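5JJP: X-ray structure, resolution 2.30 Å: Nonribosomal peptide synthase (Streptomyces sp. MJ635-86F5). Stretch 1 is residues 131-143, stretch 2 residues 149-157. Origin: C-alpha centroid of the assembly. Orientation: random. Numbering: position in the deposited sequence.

Stretch 1 (131-143) APALFLQAADGSR
Stretch 2 (149-157) GLGMARFGP

Leu136 anchors the apolar centre: in its t,p rotamer (chi1 176°, chi2 52°), CD1 lies 4.0 Å from Ala153 CB and 3.7 Å from Phe155 CD1, meeting the Phe155 ring at its edge. Leu134, also t,p, shares this face of the sheet and brings its CD1 to 4.1 Å from Ala153 CB. Phe155 (chi1 64°, chi2 -89°) turns a ring face under Ala138, whose CA sits 4.2 Å from the ring centroid and 21° off the normal, a CH-pi contact. On the other face, Phe135 (chi1 178°, chi2 85°) places CD2 3.9 Å from Met152 CG, near the ring plane, while Phe135 CB lies 3.9 Å from Leu150 CD2.

These contacts follow from two extended, parallel strands whose axes cross at -18° and approach to 4.5 Å. Phe135 pairs with Met152, Leu136 with Ala153 and Gln137 with Arg154, each with CA atoms 4.9 Å apart. The hydrogen bonds alternate as a parallel ladder requires: Phe135 N to Gly151 O (2.8 Å), Ala153 N to Phe135 O (3.1 Å), Gln137 N to Ala153 O (3.0 Å) and Phe155 N to Gln137 O (3.0 Å). At the N-terminal end a water bridges the gap, donating to Ala133 O (2.6 Å) and accepting from Gly151 N (2.7 Å).

At the polar edge, Gln137 (chi1 69°, chi2 -174°, chi3 -47°) gives a weak hydrogen bond from NE2 to Met152 SD (3.4 Å), while its OE1 accepts from Arg143 N (3.1 Å). A type I turn, Ala138 to Gly141, closed by Gly141 N to Ala138 O (2.9 Å), presents carbonyls to Arg154 (chi1 -70°, chi2 155°, chi3 -173°, chi4 -76°). Arg154 NH1 makes a very short hydrogen bond to Gly141 O (2.4 Å) and a weak one to Ala139 O (3.0 Å).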

# COMPACT_ATOMS: atom_id res chain seq x y z
N ALA A 131 14.00 16.43 -2.09
CA ALA A 131 14.17 17.48 -3.13
C ALA A 131 13.29 17.20 -4.35
O ALA A 131 13.78 17.02 -5.42
CB ALA A 131 15.64 17.66 -3.52
N PRO A 132 11.98 17.21 -4.17
CA PRO A 132 11.09 16.93 -5.26
C PRO A 132 11.08 18.10 -6.22
O PRO A 132 11.23 19.22 -5.81
CB PRO A 132 9.72 16.84 -4.58
CG PRO A 132 9.86 17.71 -3.39
CD PRO A 132 11.26 17.43 -2.91
N ALA A 133 10.88 17.81 -7.49
CA ALA A 133 10.74 18.83 -8.48
C ALA A 133 9.32 19.36 -8.61
O ALA A 133 9.14 20.43 -9.19
CB ALA A 133 11.18 18.28 -9.81
N LEU A 134 8.35 18.64 -8.05
CA LEU A 134 6.93 19.04 -8.21
C LEU A 134 6.11 18.70 -6.98
O LEU A 134 6.23 17.62 -6.41
CB LEU A 134 6.36 18.33 -9.43
CG LEU A 134 4.91 18.66 -9.84
CD1 LEU A 134 4.75 20.10 -10.31
CD2 LEU A 134 4.47 17.72 -10.92
N PHE A 135 5.30 19.65 -6.55
CA PHE A 135 4.30 19.42 -5.53
C PHE A 135 2.96 19.40 -6.26
O PHE A 135 2.54 20.41 -6.82
CB PHE A 135 4.32 20.53 -4.51
CG PHE A 135 3.27 20.40 -3.43
CD1 PHE A 135 3.50 19.63 -2.32
CD2 PHE A 135 2.02 21.05 -3.54
CE1 PHE A 135 2.58 19.52 -1.33
CE2 PHE A 135 1.09 20.97 -2.54
CZ PHE A 135 1.38 20.20 -1.42
N LEU A 136 2.31 18.25 -6.27
CA LEU A 136 1.12 18.00 -7.09
C LEU A 136 -0.07 17.76 -6.15
O LEU A 136 -0.07 16.76 -5.46
CB LEU A 136 1.36 16.77 -7.92
CG LEU A 136 0.19 16.30 -8.77
CD1 LEU A 136 -0.35 17.45 -9.61
CD2 LEU A 136 0.60 15.15 -9.65
N GLN A 137 -1.00 18.69 -6.06
CA GLN A 137 -2.08 18.59 -5.08
C GLN A 137 -3.46 18.52 -5.76
O GLN A 137 -3.57 18.79 -6.92
CB GLN A 137 -2.01 19.74 -4.04
CG GLN A 137 -2.33 21.11 -4.56
CD GLN A 137 -2.10 22.21 -3.52
OE1 GLN A 137 -2.53 22.11 -2.36
NE2 GLN A 137 -1.48 23.28 -3.95
N ALA A 138 -4.49 18.23 -4.97
CA ALA A 138 -5.85 18.10 -5.48
C ALA A 138 -6.36 19.42 -6.00
O ALA A 138 -5.79 20.45 -5.67
CB ALA A 138 -6.77 17.61 -4.39
N ALA A 139 -7.41 19.37 -6.82
CA ALA A 139 -8.08 20.58 -7.31
C ALA A 139 -8.38 21.57 -6.19
O ALA A 139 -8.05 22.75 -6.27
CB ALA A 139 -9.39 20.21 -8.01
N ASP A 140 -9.00 21.03 -5.14
CA ASP A 140 -9.33 21.75 -3.92
C ASP A 140 -8.14 22.14 -3.05
O ASP A 140 -8.32 22.80 -2.05
CB ASP A 140 -10.13 20.84 -3.02
CG ASP A 140 -11.44 20.49 -3.57
OD1 ASP A 140 -12.06 21.36 -4.23
OD2 ASP A 140 -11.87 19.34 -3.30
N GLY A 141 -6.94 21.66 -3.35
CA GLY A 141 -5.85 21.78 -2.37
C GLY A 141 -5.51 23.23 -2.11
O GLY A 141 -5.59 24.04 -3.02
N SER A 142 -5.13 23.55 -0.89
CA SER A 142 -4.69 24.91 -0.61
C SER A 142 -3.58 24.86 0.38
O SER A 142 -3.58 25.57 1.38
CB SER A 142 -5.85 25.78 -0.11
OG SER A 142 -6.33 25.26 1.14
N ARG A 143 -2.59 24.04 0.08
CA ARG A 143 -1.50 23.89 1.03
C ARG A 143 -0.72 25.21 1.15
O ARG A 143 -0.30 25.78 0.15
CB ARG A 143 -0.60 22.72 0.59
CG ARG A 143 0.76 22.67 1.29
CD ARG A 143 0.62 22.29 2.77
NE ARG A 143 0.40 20.87 2.95
CZ ARG A 143 0.41 20.26 4.11
NH1 ARG A 143 0.63 20.93 5.25
NH2 ARG A 143 0.20 18.95 4.16
N GLY A 149 10.37 28.76 -5.51
CA GLY A 149 9.30 28.25 -6.35
C GLY A 149 9.46 26.76 -6.59
O GLY A 149 10.03 26.29 -7.57
N LEU A 150 8.98 25.97 -5.66
CA LEU A 150 8.93 24.53 -5.90
C LEU A 150 7.85 24.40 -6.97
O LEU A 150 6.89 25.09 -6.85
CB LEU A 150 8.44 23.84 -4.64
CG LEU A 150 8.08 22.38 -4.46
CD1 LEU A 150 9.23 21.44 -4.76
CD2 LEU A 150 7.58 22.18 -3.07
N GLY A 151 8.04 23.61 -8.02
CA GLY A 151 6.96 23.38 -9.00
C GLY A 151 5.65 23.08 -8.29
O GLY A 151 5.65 22.34 -7.32
N MET A 152 4.57 23.71 -8.72
CA MET A 152 3.27 23.43 -8.13
C MET A 152 2.21 23.23 -9.21
O MET A 152 2.15 23.97 -10.21
CB MET A 152 2.82 24.40 -7.05
CG MET A 152 1.67 23.80 -6.22
SD MET A 152 -0.00 24.12 -6.91
CE MET A 152 -0.14 25.87 -6.51
N ALA A 153 1.37 22.23 -8.99
CA ALA A 153 0.30 21.91 -9.95
C ALA A 153 -0.86 21.28 -9.25
O ALA A 153 -0.72 20.78 -8.14
CB ALA A 153 0.82 20.97 -11.02
N ARG A 154 -2.01 21.34 -9.90
CA ARG A 154 -3.22 20.75 -9.36
C ARG A 154 -3.73 19.79 -10.34
O ARG A 154 -3.60 20.01 -11.56
CB ARG A 154 -4.28 21.78 -9.12
CG ARG A 154 -3.96 22.73 -7.99
CD ARG A 154 -4.69 24.05 -8.15
NE ARG A 154 -4.21 24.98 -7.11
CZ ARG A 154 -4.58 24.90 -5.85
NH1 ARG A 154 -5.40 23.94 -5.46
NH2 ARG A 154 -4.09 25.75 -4.98
N PHE A 155 -4.38 18.75 -9.84
CA PHE A 155 -5.09 17.82 -10.73
C PHE A 155 -6.54 17.77 -10.32
O PHE A 155 -6.86 17.85 -9.14
CB PHE A 155 -4.44 16.43 -10.71
CG PHE A 155 -4.52 15.76 -9.39
CD1 PHE A 155 -3.54 15.94 -8.46
CD2 PHE A 155 -5.58 14.95 -9.08
CE1 PHE A 155 -3.62 15.34 -7.21
CE2 PHE A 155 -5.70 14.38 -7.81
CZ PHE A 155 -4.71 14.58 -6.87
N GLY A 156 -7.43 17.64 -11.28
CA GLY A 156 -8.88 17.50 -10.97
C GLY A 156 -9.61 16.98 -12.20
O GLY A 156 -8.96 16.49 -13.14
N PRO A 157 -10.93 17.13 -12.23
CA PRO A 157 -11.74 16.50 -13.31
C PRO A 157 -11.33 16.96 -14.71
O PRO A 157 -11.30 16.13 -15.63
CB PRO A 157 -13.18 16.98 -13.02
CG PRO A 157 -13.17 17.48 -11.60
CD PRO A 157 -11.75 17.88 -11.27
O HOH W 1 10.42 22.65 -8.83